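Long-range contact in G protein alpha subunit (Entamoeba histolytica, PDB 4FID), which binds guanine nucleotides and probably hydrolyses GTP, as the alpha subunit of a heterotrimeric G protein thought to act in transmembrane signalling: residues P5-L10 against H164-G169. Numbering follows the deposited sequence.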
ATOM      1  N   PRO A   5     -25.484   1.185  -9.457  1.00 61.82           N
ATOM      2  CA  PRO A   5     -24.047   0.980  -9.703  1.00 56.85           C
ATOM      3  C   PRO A   5     -23.532  -0.343  -9.143  1.00 47.85           C
ATOM      4  O   PRO A   5     -24.091  -0.865  -8.181  1.00 47.52           O
ATOM      5  CB  PRO A   5     -23.398   2.141  -8.945  1.00 55.85           C
ATOM      6  CG  PRO A   5     -24.353   2.416  -7.835  1.00 55.29           C
ATOM      7  CD  PRO A   5     -25.720   2.207  -8.422  1.00 56.11           C
ATOM      8  N   ILE A   6     -22.486  -0.881  -9.761  1.00 40.30           N
ATOM      9  CA  ILE A   6     -21.794  -2.037  -9.225  1.00 39.80           C
ATOM     10  C   ILE A   6     -20.995  -1.613  -7.984  1.00 42.58           C
ATOM     11  O   ILE A   6     -20.194  -0.661  -8.026  1.00 38.46           O
ATOM     12  CB  ILE A   6     -20.846  -2.662 -10.259  1.00 39.52           C
ATOM     13  CG1 ILE A   6     -21.623  -3.107 -11.493  1.00 39.10           C
ATOM     14  CG2 ILE A   6     -20.079  -3.842  -9.647  1.00 32.80           C
ATOM     15  CD1 ILE A   6     -20.785  -3.918 -12.465  1.00 34.73           C
ATOM     16  N   THR A   7     -21.218  -2.324  -6.885  1.00 35.95           N
ATOM     17  CA  THR A   7     -20.610  -1.963  -5.628  1.00 37.62           C
ATOM     18  C   THR A   7     -19.391  -2.820  -5.287  1.00 37.32           C
ATOM     19  O   THR A   7     -19.420  -4.040  -5.354  1.00 38.13           O
ATOM     20  CB  THR A   7     -21.646  -2.013  -4.515  1.00 42.76           C
ATOM     21  OG1 THR A   7     -22.595  -0.972  -4.745  1.00 47.52           O
ATOM     22  CG2 THR A   7     -20.995  -1.807  -3.155  1.00 42.49           C
ATOM     23  N   VAL A   8     -18.318  -2.151  -4.905  1.00 33.42           N
ATOM     24  CA  VAL A   8     -17.068  -2.815  -4.615  1.00 30.65           C
ATOM     25  C   VAL A   8     -16.574  -2.325  -3.278  1.00 28.56           C
ATOM     26  O   VAL A   8     -16.536  -1.124  -3.028  1.00 32.62           O
ATOM     27  CB  VAL A   8     -16.013  -2.464  -5.659  1.00 31.91           C
ATOM     28  CG1 VAL A   8     -14.689  -3.079  -5.282  1.00 30.73           C
ATOM     29  CG2 VAL A   8     -16.464  -2.929  -7.038  1.00 31.59           C
HETATM   30  N   MSE A   9     -16.195  -3.264  -2.424  1.00 26.52           N
HETATM   31  CA  MSE A   9     -15.742  -2.954  -1.074  1.00 29.38           C
HETATM   32  C   MSE A   9     -14.278  -3.340  -0.910  1.00 29.91           C
HETATM   33  O   MSE A   9     -13.917  -4.493  -1.160  1.00 35.20           O
HETATM   34  CB  MSE A   9     -16.608  -3.700  -0.062  1.00 29.34           C
HETATM   35  CG  MSE A   9     -16.188  -3.491   1.369  1.00 36.88           C
HETATM   36 SE   MSE A   9     -17.383  -4.296   2.711  1.00 67.28          SE
HETATM   37  CE  MSE A   9     -18.856  -3.006   2.722  1.00 47.96           C
ATOM     38  N   LEU A  10     -13.435  -2.382  -0.517  1.00 25.79           N
ATOM     39  CA  LEU A  10     -12.032  -2.674  -0.238  1.00 30.85           C
ATOM     40  C   LEU A  10     -11.822  -2.973   1.231  1.00 33.66           C
ATOM     41  O   LEU A  10     -12.139  -2.148   2.086  1.00 40.03           O
ATOM     42  CB  LEU A  10     -11.128  -1.506  -0.623  1.00 40.80           C
ATOM     43  CG  LEU A  10     -10.918  -1.250  -2.117  1.00 41.75           C
ATOM     44  CD1 LEU A  10      -9.893  -0.163  -2.296  1.00 42.32           C
ATOM     45  CD2 LEU A  10     -10.504  -2.519  -2.839  1.00 34.85           C
ATOM     46  N   HIS A 164     -19.432   1.888  -7.524  1.00 40.09           N
ATOM     47  CA  HIS A 164     -19.403   2.561  -6.234  1.00 38.25           C
ATOM     48  C   HIS A 164     -18.402   1.842  -5.337  1.00 37.11           C
ATOM     49  O   HIS A 164     -18.465   0.616  -5.162  1.00 31.94           O
ATOM     50  CB  HIS A 164     -20.790   2.605  -5.607  1.00 35.12           C
ATOM     51  CG  HIS A 164     -20.828   3.289  -4.281  1.00 44.04           C
ATOM     52  ND1 HIS A 164     -20.800   4.663  -4.150  1.00 50.32           N
ATOM     53  CD2 HIS A 164     -20.903   2.793  -3.022  1.00 42.94           C
ATOM     54  CE1 HIS A 164     -20.848   4.981  -2.869  1.00 48.73           C
ATOM     55  NE2 HIS A 164     -20.915   3.864  -2.162  1.00 41.48           N
ATOM     56  N   LEU A 165     -17.463   2.606  -4.791  1.00 35.87           N
ATOM     57  CA  LEU A 165     -16.325   2.034  -4.094  1.00 38.26           C
ATOM     58  C   LEU A 165     -16.480   2.365  -2.616  1.00 41.63           C
ATOM     59  O   LEU A 165     -16.650   3.536  -2.262  1.00 42.10           O
ATOM     60  CB  LEU A 165     -15.022   2.616  -4.677  1.00 40.96           C
ATOM     61  CG  LEU A 165     -13.629   2.029  -4.376  1.00 42.23           C
ATOM     62  CD1 LEU A 165     -13.199   2.329  -2.962  1.00 40.19           C
ATOM     63  CD2 LEU A 165     -13.574   0.529  -4.612  1.00 45.04           C
ATOM     64  N   ILE A 166     -16.458   1.336  -1.763  1.00 39.23           N
ATOM     65  CA  ILE A 166     -16.505   1.527  -0.317  1.00 38.16           C
ATOM     66  C   ILE A 166     -15.187   1.105   0.280  1.00 39.59           C
ATOM     67  O   ILE A 166     -14.858  -0.080   0.272  1.00 39.15           O
ATOM     68  CB  ILE A 166     -17.602   0.680   0.333  1.00 41.07           C
ATOM     69  CG1 ILE A 166     -18.960   0.990  -0.316  1.00 36.02           C
ATOM     70  CG2 ILE A 166     -17.599   0.881   1.895  1.00 17.12           C
ATOM     71  CD1 ILE A 166     -20.026  -0.027  -0.019  1.00 33.04           C
ATOM     72  N   ASP A 167     -14.427   2.074   0.788  1.00 40.51           N
ATOM     73  CA  ASP A 167     -13.099   1.807   1.366  1.00 37.28           C
ATOM     74  C   ASP A 167     -13.203   1.722   2.890  1.00 35.84           C
ATOM     75  O   ASP A 167     -13.375   2.738   3.565  1.00 36.07           O
ATOM     76  CB  ASP A 167     -12.113   2.897   0.930  1.00 33.69           C
ATOM     77  CG  ASP A 167     -10.740   2.748   1.555  1.00 43.02           C
ATOM     78  OD1 ASP A 167      -9.932   3.683   1.381  1.00 51.97           O
ATOM     79  OD2 ASP A 167     -10.449   1.724   2.217  1.00 41.01           O
ATOM     80  N   VAL A 168     -13.124   0.509   3.428  1.00 38.01           N
ATOM     81  CA  VAL A 168     -13.295   0.312   4.866  1.00 42.95           C
ATOM     82  C   VAL A 168     -11.955   0.308   5.592  1.00 46.68           C
ATOM     83  O   VAL A 168     -11.153  -0.588   5.395  1.00 46.61           O
ATOM     84  CB  VAL A 168     -14.015  -1.011   5.184  1.00 37.47           C
ATOM     85  CG1 VAL A 168     -14.334  -1.073   6.657  1.00 36.59           C
ATOM     86  CG2 VAL A 168     -15.285  -1.160   4.361  1.00 29.33           C
ATOM     87  N   GLY A 169     -11.712   1.310   6.428  1.00 56.27           N
ATOM     88  CA  GLY A 169     -10.476   1.373   7.192  1.00 65.78           C
ATOM     89  C   GLY A 169     -10.700   1.065   8.666  1.00 76.96           C
ATOM     90  O   GLY A 169     -11.476   0.164   8.997  1.00 83.71           O
TER
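Thr7 to Leu10 pair in parallel with His164 to Asp167, and the axes of strands 6-10 and 164-167 come within 4.7 Å at an angle of 19°. Five backbone hydrogen bonds form a ladder. His164 N donates to Ile6 O and Ile166 N to Val8 O. In return, His164 O accepts from Val8 N and Ile166 O from Leu10 N. Val168 N closes the ladder on Leu10 O at 3.1 Å.

Thr7, Met9, His164 and Ile166 share one face of the sheet. Thr7 CG2 lies anti to its backbone N and meets Ile166 CD1 at 3.7 Å. The Thr7 and His164 side chains run side by side. Met9, a selenomethionine, bends at chi3 (-77°), which brings CE to 4.2 Å from Ile166 CG2. Met9 CG packs on Val168 CG2 at 3.9 Å.

Val8, Leu10, Leu165 and Asp167 take the other face. Leu165 CD2 lies 3.8 Å from Val8 CG1 and 4.1 Å from Leu10 CG. One methyl thus serves both neighbours.

The pair lies inside the Ras-like sheet of the G-alpha fold and leads toward the nucleotide site. Asp167, in a predicted GTP-binding segment, makes a salt bridge through OD2 with Lys18, a GDP-binding residue of the P-loop. Strand 152-157 flanks strand 162-167, and its Asp155 and Glu153 are hydrogen-bonded to His164 ND1 and NE2 respectively. Strand 187-193 flanks strand 6-12, Phe182 packs on Met9 and Ile166, and helix 312-332 packs against Ile6.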